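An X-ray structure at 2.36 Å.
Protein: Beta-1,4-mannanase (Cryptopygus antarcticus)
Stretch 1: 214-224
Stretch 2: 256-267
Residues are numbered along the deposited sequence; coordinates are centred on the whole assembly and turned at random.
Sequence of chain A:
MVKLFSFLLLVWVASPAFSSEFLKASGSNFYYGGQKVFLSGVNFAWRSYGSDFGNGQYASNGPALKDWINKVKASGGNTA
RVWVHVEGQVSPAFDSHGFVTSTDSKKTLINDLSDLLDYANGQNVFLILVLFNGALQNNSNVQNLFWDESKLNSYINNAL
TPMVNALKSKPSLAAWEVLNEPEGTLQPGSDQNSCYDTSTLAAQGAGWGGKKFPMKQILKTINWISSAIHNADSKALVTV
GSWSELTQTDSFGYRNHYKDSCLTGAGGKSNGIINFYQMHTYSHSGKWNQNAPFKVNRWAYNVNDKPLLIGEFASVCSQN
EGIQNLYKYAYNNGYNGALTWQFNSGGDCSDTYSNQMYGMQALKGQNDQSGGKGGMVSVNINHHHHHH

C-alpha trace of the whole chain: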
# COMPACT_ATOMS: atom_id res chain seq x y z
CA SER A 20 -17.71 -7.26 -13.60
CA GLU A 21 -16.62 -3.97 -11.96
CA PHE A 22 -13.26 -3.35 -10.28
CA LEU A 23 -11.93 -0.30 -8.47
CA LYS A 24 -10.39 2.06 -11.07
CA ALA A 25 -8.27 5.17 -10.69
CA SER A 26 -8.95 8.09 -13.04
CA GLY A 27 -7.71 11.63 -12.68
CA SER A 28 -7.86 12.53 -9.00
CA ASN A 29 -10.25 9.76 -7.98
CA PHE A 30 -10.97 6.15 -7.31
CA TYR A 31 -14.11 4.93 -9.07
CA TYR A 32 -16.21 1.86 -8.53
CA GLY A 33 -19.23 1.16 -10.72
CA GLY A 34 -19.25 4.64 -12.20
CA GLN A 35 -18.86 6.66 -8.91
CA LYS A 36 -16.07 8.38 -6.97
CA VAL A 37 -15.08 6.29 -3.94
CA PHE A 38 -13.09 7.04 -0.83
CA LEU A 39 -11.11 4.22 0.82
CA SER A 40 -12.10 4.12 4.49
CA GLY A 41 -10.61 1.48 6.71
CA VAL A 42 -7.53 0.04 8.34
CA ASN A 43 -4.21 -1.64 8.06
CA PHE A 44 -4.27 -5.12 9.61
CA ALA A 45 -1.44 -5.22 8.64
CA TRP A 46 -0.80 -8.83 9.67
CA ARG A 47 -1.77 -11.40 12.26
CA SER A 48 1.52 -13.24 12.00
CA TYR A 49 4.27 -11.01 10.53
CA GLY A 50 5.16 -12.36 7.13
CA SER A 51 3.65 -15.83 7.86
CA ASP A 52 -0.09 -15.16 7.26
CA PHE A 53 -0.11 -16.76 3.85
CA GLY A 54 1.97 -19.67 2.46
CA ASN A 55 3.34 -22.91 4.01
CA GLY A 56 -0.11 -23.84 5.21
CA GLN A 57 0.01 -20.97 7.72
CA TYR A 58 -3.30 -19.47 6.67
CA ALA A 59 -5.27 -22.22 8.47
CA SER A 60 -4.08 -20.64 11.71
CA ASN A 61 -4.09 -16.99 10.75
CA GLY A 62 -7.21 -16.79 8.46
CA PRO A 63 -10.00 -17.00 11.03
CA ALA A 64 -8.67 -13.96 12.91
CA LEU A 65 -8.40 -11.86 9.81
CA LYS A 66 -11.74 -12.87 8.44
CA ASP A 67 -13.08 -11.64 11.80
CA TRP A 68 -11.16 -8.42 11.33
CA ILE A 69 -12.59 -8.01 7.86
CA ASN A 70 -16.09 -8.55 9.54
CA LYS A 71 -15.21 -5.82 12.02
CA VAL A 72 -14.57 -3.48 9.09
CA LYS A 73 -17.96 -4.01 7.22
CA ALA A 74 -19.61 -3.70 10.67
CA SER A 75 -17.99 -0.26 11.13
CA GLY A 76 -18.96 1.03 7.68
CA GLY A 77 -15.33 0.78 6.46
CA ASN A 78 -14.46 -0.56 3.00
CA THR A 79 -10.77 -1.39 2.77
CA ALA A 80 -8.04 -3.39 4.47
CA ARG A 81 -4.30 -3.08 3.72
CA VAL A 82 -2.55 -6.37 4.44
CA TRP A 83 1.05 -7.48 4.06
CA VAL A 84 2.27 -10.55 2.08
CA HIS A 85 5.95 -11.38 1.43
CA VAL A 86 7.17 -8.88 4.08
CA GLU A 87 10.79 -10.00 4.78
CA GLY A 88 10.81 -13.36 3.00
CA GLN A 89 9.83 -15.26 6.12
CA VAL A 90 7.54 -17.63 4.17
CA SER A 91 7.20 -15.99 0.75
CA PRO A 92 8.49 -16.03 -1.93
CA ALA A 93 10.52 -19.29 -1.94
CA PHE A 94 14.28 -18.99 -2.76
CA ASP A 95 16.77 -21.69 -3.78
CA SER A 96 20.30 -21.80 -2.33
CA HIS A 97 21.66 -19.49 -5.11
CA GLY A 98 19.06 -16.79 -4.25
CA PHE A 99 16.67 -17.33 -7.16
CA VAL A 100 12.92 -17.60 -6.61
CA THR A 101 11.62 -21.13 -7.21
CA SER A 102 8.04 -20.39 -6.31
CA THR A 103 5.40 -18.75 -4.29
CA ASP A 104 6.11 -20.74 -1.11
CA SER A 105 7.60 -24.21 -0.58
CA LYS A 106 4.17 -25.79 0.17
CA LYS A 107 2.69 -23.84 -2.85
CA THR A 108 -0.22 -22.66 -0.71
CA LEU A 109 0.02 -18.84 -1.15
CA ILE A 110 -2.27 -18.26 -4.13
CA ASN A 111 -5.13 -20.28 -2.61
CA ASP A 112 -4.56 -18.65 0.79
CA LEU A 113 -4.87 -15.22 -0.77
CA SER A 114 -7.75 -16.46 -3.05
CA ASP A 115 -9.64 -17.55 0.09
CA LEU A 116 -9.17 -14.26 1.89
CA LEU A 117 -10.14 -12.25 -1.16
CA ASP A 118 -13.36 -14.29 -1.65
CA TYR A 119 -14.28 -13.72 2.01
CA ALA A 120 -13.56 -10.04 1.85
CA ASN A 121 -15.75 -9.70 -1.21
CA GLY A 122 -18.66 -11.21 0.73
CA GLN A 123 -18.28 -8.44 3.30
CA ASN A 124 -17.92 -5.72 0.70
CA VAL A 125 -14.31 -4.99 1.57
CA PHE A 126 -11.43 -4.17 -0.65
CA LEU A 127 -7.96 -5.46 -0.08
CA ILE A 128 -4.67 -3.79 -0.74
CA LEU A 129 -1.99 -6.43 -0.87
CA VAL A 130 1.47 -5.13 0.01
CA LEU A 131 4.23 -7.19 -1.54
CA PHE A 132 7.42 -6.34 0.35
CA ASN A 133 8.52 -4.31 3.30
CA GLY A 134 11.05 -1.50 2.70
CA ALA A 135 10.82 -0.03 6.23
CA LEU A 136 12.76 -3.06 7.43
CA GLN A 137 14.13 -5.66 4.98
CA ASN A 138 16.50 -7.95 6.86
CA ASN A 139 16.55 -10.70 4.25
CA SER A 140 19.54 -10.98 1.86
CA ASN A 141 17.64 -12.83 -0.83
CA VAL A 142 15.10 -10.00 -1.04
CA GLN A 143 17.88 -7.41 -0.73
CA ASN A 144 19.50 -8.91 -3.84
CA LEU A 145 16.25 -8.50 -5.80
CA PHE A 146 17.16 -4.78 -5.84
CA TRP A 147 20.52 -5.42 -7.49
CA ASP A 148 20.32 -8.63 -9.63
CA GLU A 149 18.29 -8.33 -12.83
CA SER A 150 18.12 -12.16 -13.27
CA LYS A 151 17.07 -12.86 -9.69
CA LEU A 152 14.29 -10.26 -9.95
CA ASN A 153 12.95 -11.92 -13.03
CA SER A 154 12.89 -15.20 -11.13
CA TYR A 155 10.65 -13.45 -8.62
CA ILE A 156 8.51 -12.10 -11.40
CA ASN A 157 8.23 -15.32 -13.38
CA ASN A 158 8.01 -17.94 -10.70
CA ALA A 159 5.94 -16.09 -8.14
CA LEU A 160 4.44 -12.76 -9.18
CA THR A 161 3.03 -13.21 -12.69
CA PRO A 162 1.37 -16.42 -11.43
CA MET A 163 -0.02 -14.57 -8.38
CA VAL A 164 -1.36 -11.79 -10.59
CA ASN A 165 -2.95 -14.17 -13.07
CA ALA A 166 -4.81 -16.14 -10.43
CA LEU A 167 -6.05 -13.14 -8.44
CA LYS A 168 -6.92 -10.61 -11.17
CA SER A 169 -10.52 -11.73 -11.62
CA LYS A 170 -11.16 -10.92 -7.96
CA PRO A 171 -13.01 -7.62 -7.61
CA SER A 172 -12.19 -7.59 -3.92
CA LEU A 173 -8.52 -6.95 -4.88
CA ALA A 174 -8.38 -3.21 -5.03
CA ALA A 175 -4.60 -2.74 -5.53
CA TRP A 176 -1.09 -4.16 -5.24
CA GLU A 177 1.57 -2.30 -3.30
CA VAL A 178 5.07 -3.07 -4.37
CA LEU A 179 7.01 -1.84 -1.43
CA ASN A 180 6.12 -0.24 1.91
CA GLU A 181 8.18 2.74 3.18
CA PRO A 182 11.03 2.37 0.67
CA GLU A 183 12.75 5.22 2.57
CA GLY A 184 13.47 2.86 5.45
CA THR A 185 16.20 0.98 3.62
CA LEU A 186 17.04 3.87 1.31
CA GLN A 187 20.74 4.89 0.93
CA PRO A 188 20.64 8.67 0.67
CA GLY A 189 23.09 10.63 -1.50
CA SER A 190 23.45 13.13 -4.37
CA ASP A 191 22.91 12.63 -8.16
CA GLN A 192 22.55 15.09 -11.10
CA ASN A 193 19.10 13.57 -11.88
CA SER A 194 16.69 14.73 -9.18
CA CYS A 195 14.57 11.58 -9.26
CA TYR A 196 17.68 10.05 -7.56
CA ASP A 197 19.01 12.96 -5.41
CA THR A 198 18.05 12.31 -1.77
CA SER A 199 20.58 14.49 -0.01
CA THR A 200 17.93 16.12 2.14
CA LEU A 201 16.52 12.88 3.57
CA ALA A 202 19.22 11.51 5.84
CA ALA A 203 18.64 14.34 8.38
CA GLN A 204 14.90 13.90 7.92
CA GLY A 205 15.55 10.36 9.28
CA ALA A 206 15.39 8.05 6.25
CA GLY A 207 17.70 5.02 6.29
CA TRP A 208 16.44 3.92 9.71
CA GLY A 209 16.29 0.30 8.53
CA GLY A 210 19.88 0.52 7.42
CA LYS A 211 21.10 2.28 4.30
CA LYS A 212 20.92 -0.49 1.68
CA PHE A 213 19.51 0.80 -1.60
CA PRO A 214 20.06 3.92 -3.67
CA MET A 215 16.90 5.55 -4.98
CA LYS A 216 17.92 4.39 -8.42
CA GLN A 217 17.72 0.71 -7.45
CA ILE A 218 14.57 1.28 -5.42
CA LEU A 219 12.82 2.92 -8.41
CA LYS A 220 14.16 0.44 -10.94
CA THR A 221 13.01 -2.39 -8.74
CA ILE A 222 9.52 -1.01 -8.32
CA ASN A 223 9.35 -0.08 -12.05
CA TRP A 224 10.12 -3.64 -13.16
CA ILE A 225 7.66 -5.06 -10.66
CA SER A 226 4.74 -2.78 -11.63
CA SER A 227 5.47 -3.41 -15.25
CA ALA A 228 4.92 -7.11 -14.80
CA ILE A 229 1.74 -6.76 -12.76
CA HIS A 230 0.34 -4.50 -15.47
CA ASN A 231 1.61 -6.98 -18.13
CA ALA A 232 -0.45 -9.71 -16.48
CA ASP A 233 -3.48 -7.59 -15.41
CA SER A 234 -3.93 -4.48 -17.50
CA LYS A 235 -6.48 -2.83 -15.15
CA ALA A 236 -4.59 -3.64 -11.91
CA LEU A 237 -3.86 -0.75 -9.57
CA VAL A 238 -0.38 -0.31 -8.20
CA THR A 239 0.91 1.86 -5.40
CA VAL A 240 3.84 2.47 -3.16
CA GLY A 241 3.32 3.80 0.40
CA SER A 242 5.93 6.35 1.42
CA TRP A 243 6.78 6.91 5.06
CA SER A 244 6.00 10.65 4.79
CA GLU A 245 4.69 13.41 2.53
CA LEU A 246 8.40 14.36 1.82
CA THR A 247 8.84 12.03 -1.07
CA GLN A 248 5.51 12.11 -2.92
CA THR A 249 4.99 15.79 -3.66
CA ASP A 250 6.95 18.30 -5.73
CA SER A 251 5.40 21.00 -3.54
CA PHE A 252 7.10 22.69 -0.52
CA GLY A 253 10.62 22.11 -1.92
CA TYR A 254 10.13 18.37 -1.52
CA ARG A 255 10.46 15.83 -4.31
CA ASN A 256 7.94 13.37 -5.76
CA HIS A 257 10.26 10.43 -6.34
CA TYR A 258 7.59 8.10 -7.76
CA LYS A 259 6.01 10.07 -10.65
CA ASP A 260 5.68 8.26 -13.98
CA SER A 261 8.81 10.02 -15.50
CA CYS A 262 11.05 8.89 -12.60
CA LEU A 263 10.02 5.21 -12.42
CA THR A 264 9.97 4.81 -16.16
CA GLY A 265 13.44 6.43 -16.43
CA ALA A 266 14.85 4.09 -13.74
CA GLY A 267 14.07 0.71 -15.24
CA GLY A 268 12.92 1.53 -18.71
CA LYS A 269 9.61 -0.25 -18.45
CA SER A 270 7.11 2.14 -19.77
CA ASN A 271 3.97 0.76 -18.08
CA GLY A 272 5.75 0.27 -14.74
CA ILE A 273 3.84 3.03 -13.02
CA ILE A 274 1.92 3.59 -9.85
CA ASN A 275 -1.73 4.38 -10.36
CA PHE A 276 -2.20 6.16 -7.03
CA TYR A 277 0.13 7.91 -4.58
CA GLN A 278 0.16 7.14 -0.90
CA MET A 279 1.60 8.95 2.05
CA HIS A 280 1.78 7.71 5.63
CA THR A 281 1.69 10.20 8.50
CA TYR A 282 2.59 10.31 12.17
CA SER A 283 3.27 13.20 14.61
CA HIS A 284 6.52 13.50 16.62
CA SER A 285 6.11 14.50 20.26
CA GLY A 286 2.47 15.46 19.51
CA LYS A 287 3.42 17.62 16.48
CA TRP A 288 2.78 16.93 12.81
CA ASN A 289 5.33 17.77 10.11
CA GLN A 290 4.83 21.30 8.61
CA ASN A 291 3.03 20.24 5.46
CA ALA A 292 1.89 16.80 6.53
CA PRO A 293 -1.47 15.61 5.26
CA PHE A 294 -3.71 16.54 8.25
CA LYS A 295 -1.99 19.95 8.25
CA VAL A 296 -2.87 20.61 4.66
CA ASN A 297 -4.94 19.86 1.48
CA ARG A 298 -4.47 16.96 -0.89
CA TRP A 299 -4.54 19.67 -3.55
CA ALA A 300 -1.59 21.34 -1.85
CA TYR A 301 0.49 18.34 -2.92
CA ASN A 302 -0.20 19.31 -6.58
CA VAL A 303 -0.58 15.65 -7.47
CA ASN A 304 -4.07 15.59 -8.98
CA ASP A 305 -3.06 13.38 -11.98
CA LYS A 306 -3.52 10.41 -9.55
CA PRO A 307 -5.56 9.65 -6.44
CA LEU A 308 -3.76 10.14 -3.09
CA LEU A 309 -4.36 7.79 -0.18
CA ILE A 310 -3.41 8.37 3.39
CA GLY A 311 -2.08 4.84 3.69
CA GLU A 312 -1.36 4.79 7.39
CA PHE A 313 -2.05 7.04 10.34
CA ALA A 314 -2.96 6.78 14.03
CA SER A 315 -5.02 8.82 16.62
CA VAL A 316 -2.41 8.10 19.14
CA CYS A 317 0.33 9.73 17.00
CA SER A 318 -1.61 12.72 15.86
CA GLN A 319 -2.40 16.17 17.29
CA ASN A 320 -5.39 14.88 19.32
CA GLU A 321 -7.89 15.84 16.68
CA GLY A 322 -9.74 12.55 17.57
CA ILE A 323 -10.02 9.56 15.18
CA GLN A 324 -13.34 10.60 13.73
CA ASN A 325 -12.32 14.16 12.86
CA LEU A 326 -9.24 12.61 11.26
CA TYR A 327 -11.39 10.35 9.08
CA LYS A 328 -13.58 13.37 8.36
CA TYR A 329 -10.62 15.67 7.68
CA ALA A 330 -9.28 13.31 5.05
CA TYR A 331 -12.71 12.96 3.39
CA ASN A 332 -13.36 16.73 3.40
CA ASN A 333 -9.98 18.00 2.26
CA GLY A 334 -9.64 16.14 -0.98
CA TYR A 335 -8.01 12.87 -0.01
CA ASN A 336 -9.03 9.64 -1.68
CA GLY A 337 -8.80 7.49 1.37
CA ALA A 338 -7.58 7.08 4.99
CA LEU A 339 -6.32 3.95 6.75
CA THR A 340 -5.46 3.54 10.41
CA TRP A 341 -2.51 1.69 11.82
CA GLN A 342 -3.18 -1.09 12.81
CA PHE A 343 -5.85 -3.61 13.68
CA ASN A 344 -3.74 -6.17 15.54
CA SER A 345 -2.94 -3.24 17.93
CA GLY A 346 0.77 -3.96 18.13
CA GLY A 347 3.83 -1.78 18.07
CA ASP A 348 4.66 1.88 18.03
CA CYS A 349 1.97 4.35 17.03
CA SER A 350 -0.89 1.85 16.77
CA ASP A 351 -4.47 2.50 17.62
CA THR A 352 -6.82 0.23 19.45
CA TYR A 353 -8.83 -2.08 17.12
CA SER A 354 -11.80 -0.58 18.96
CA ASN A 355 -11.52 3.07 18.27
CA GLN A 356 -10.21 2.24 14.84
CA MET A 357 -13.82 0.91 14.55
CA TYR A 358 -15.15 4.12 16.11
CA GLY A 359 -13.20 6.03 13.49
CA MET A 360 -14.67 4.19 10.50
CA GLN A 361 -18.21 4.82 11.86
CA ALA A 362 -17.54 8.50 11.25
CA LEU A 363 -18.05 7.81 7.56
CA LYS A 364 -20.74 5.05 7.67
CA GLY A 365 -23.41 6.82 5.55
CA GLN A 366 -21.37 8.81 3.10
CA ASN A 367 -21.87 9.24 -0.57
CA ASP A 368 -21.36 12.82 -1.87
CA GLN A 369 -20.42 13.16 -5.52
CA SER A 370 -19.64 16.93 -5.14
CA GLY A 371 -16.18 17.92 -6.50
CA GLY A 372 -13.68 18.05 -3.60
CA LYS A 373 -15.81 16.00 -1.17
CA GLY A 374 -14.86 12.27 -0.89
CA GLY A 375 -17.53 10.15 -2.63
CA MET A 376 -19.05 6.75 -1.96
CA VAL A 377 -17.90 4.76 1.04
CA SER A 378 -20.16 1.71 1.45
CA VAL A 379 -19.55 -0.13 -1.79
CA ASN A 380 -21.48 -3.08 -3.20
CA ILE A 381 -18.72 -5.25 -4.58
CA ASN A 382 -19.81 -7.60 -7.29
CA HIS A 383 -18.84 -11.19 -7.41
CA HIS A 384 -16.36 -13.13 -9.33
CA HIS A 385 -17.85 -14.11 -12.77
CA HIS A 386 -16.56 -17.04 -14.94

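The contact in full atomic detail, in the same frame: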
# COMPACT_ATOMS: atom_id res chain seq x y z
N PRO A 214 20.22 2.60 -3.12
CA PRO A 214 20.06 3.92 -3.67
C PRO A 214 18.71 4.08 -4.40
O PRO A 214 18.18 3.11 -5.00
CB PRO A 214 21.22 4.04 -4.66
CG PRO A 214 22.17 2.95 -4.28
CD PRO A 214 21.28 1.86 -3.81
N MET A 215 18.17 5.29 -4.35
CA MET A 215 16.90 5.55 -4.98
C MET A 215 16.84 4.92 -6.35
O MET A 215 15.79 4.39 -6.73
CB MET A 215 16.65 7.04 -5.12
CG MET A 215 15.21 7.37 -5.40
SD MET A 215 14.24 7.25 -3.91
CE MET A 215 12.94 6.23 -4.57
N LYS A 216 17.94 4.96 -7.09
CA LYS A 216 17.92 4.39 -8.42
C LYS A 216 17.50 2.92 -8.40
O LYS A 216 16.66 2.52 -9.19
CB LYS A 216 19.26 4.54 -9.15
CG LYS A 216 19.20 3.89 -10.54
CD LYS A 216 20.32 4.26 -11.50
CE LYS A 216 19.92 3.82 -12.89
NZ LYS A 216 21.03 3.99 -13.86
N GLN A 217 18.08 2.13 -7.51
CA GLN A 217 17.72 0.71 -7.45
C GLN A 217 16.31 0.54 -6.94
O GLN A 217 15.52 -0.22 -7.53
CB GLN A 217 18.69 -0.11 -6.62
CG GLN A 217 20.12 -0.07 -7.15
CD GLN A 217 20.19 -0.47 -8.60
OE1 GLN A 217 19.82 -1.59 -8.97
NE2 GLN A 217 20.66 0.45 -9.45
N ILE A 218 15.97 1.27 -5.88
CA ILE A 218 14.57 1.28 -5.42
C ILE A 218 13.59 1.46 -6.57
O ILE A 218 12.70 0.63 -6.76
CB ILE A 218 14.26 2.37 -4.36
CG1 ILE A 218 14.96 2.05 -3.03
CG2 ILE A 218 12.74 2.47 -4.18
CD1 ILE A 218 14.83 3.11 -1.96
N LEU A 219 13.76 2.53 -7.34
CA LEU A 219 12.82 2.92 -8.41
C LEU A 219 12.84 1.97 -9.58
O LEU A 219 11.79 1.74 -10.19
CB LEU A 219 13.12 4.34 -8.94
CG LEU A 219 12.87 5.47 -7.93
CD1 LEU A 219 13.35 6.80 -8.49
CD2 LEU A 219 11.40 5.53 -7.57
N LYS A 220 14.02 1.44 -9.90
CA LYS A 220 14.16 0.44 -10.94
C LYS A 220 13.42 -0.82 -10.50
O LYS A 220 12.65 -1.45 -11.26
CB LYS A 220 15.63 0.12 -11.16
CG LYS A 220 15.87 -0.84 -12.32
CD LYS A 220 17.03 -1.79 -12.06
CE LYS A 220 17.59 -2.29 -13.37
NZ LYS A 220 18.78 -3.11 -13.09
N THR A 221 13.64 -1.20 -9.25
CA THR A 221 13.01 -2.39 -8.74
C THR A 221 11.49 -2.26 -8.76
O THR A 221 10.79 -3.19 -9.22
CB THR A 221 13.53 -2.71 -7.34
OG1 THR A 221 14.93 -2.94 -7.44
CG2 THR A 221 12.87 -3.93 -6.78
N ILE A 222 10.97 -1.11 -8.34
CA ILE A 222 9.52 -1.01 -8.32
C ILE A 222 8.97 -0.84 -9.76
O ILE A 222 7.92 -1.39 -10.09
CB ILE A 222 8.89 -0.14 -7.14
CG1 ILE A 222 7.68 0.66 -7.60
CG2 ILE A 222 9.85 0.75 -6.32
CD1 ILE A 222 8.02 2.06 -7.99
N ASN A 223 9.72 -0.18 -10.63
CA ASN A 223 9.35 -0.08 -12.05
C ASN A 223 9.17 -1.46 -12.69
O ASN A 223 8.09 -1.77 -13.23
CB ASN A 223 10.41 0.74 -12.82
CG ASN A 223 10.09 0.91 -14.30
OD1 ASN A 223 10.95 0.63 -15.15
ND2 ASN A 223 8.87 1.38 -14.62
N TRP A 224 10.20 -2.30 -12.58
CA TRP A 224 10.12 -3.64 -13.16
C TRP A 224 8.94 -4.40 -12.59
O TRP A 224 8.25 -5.10 -13.33
CB TRP A 224 11.38 -4.45 -12.90
CG TRP A 224 12.53 -4.07 -13.75
CD1 TRP A 224 12.88 -2.82 -14.11
CD2 TRP A 224 13.52 -4.94 -14.31
NE1 TRP A 224 14.02 -2.84 -14.86
CE2 TRP A 224 14.44 -4.13 -15.00
CE3 TRP A 224 13.72 -6.33 -14.29
CZ2 TRP A 224 15.56 -4.66 -15.68
CZ3 TRP A 224 14.84 -6.87 -14.98
CH2 TRP A 224 15.74 -6.02 -15.66
N ASN A 256 8.75 14.55 -5.47
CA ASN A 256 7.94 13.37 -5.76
C ASN A 256 8.83 12.37 -6.48
O ASN A 256 9.02 12.47 -7.69
CB ASN A 256 6.72 13.75 -6.62
CG ASN A 256 5.81 12.57 -6.95
OD1 ASN A 256 6.06 11.40 -6.59
ND2 ASN A 256 4.71 12.87 -7.64
N HIS A 257 9.35 11.39 -5.75
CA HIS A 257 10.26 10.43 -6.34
C HIS A 257 9.62 9.31 -7.13
O HIS A 257 10.35 8.51 -7.69
CB HIS A 257 11.15 9.78 -5.28
CG HIS A 257 12.28 10.65 -4.86
ND1 HIS A 257 12.19 11.53 -3.80
CD2 HIS A 257 13.52 10.79 -5.36
CE1 HIS A 257 13.34 12.16 -3.66
NE2 HIS A 257 14.17 11.74 -4.60
N TYR A 258 8.29 9.26 -7.18
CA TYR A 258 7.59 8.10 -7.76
C TYR A 258 6.63 8.46 -8.91
O TYR A 258 5.82 7.63 -9.33
CB TYR A 258 6.88 7.32 -6.65
CG TYR A 258 7.79 6.93 -5.48
CD1 TYR A 258 7.99 7.77 -4.43
CD2 TYR A 258 8.43 5.71 -5.45
CE1 TYR A 258 8.79 7.43 -3.36
CE2 TYR A 258 9.24 5.35 -4.39
CZ TYR A 258 9.42 6.22 -3.34
OH TYR A 258 10.23 5.90 -2.26
N LYS A 259 6.75 9.68 -9.43
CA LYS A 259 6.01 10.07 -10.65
C LYS A 259 6.38 9.21 -11.85
O LYS A 259 7.50 8.74 -11.95
CB LYS A 259 6.16 11.58 -11.00
CG LYS A 259 7.54 12.26 -10.94
CD LYS A 259 7.32 13.78 -10.94
CE LYS A 259 8.59 14.62 -11.11
NZ LYS A 259 9.29 15.00 -9.84
N ASP A 260 5.42 8.99 -12.74
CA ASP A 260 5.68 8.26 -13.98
C ASP A 260 7.11 8.50 -14.52
O ASP A 260 7.90 7.55 -14.56
CB ASP A 260 4.65 8.61 -15.06
CG ASP A 260 3.24 8.10 -14.74
OD1 ASP A 260 2.84 7.94 -13.54
OD2 ASP A 260 2.50 7.89 -15.72
N SER A 261 7.46 9.74 -14.90
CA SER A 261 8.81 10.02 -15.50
C SER A 261 9.95 9.30 -14.75
O SER A 261 10.75 8.56 -15.37
CB SER A 261 9.11 11.55 -15.67
OG SER A 261 9.60 12.19 -14.50
N CYS A 262 9.98 9.45 -13.43
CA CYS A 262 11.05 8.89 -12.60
C CYS A 262 11.16 7.36 -12.60
O CYS A 262 12.27 6.82 -12.64
CB CYS A 262 10.88 9.34 -11.14
SG CYS A 262 11.25 11.04 -10.79
N LEU A 263 10.03 6.67 -12.46
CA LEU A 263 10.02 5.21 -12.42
C LEU A 263 10.44 4.68 -13.76
O LEU A 263 11.29 3.76 -13.86
CB LEU A 263 8.63 4.65 -12.14
CG LEU A 263 8.04 4.81 -10.75
CD1 LEU A 263 6.68 4.11 -10.69
CD2 LEU A 263 8.98 4.30 -9.68
N THR A 264 9.80 5.24 -14.78
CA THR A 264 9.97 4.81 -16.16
C THR A 264 11.44 5.03 -16.61
O THR A 264 12.06 4.14 -17.19
CB THR A 264 8.86 5.51 -17.00
OG1 THR A 264 7.97 4.50 -17.52
CG2 THR A 264 9.39 6.46 -18.09
N GLY A 265 12.01 6.17 -16.25
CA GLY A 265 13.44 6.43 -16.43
C GLY A 265 14.40 5.67 -15.53
O GLY A 265 15.60 5.79 -15.70
N ALA A 266 13.93 4.88 -14.59
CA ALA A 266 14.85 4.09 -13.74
C ALA A 266 15.08 2.68 -14.30
O ALA A 266 16.16 2.10 -14.16
CB ALA A 266 14.31 3.99 -12.32
N GLY A 267 14.03 2.11 -14.87
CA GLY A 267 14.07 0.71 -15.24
C GLY A 267 13.59 0.46 -16.65
O GLY A 267 13.67 -0.66 -17.13

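Residues 215-224 form a regular helix, its i to i+4 bonds typified by Leu219 N to Met215 O (2.8 Å) and Asn223 N to Leu219 O (2.9 Å). The second stretch begins as loop, then a short helix that includes Ser261 to Ala266. The two axes cross almost perpendicularly, at 92°, and approach to 7.5 Å. Backbones come nearest where Lys220 CA lies 4.3 Å from Gly267 CA. An ideal CB on Gly267 would sit 2.6 Å from Asn223 OD1 and 2.7 Å from Trp224 CD1, so the absence of a side chain permits this approach.

Packing is mainly apolar, and the contact buries 631 Å² in total. Leu219 points toward the second stretch and is central: its CD2 lies 3.4 Å from Leu263 CD2 and 3.7 Å from Tyr258 CD2, while its CB meets Ala266 CB at 3.6 Å. The small methyl of Ala266 suits this close spacing. Toward the start of the helix, Met215 CE reaches Tyr258 CZ (3.7 Å), and Met215 SD lies 4.3 Å from the His257 ring centroid, 32° off the ring normal, an oblique sulfur-aromatic contact.

A weak hydrogen bond links the stretches: Trp224 NE1 donates to Gly267 O at 3.2 Å, with an N-H...O angle of 126°.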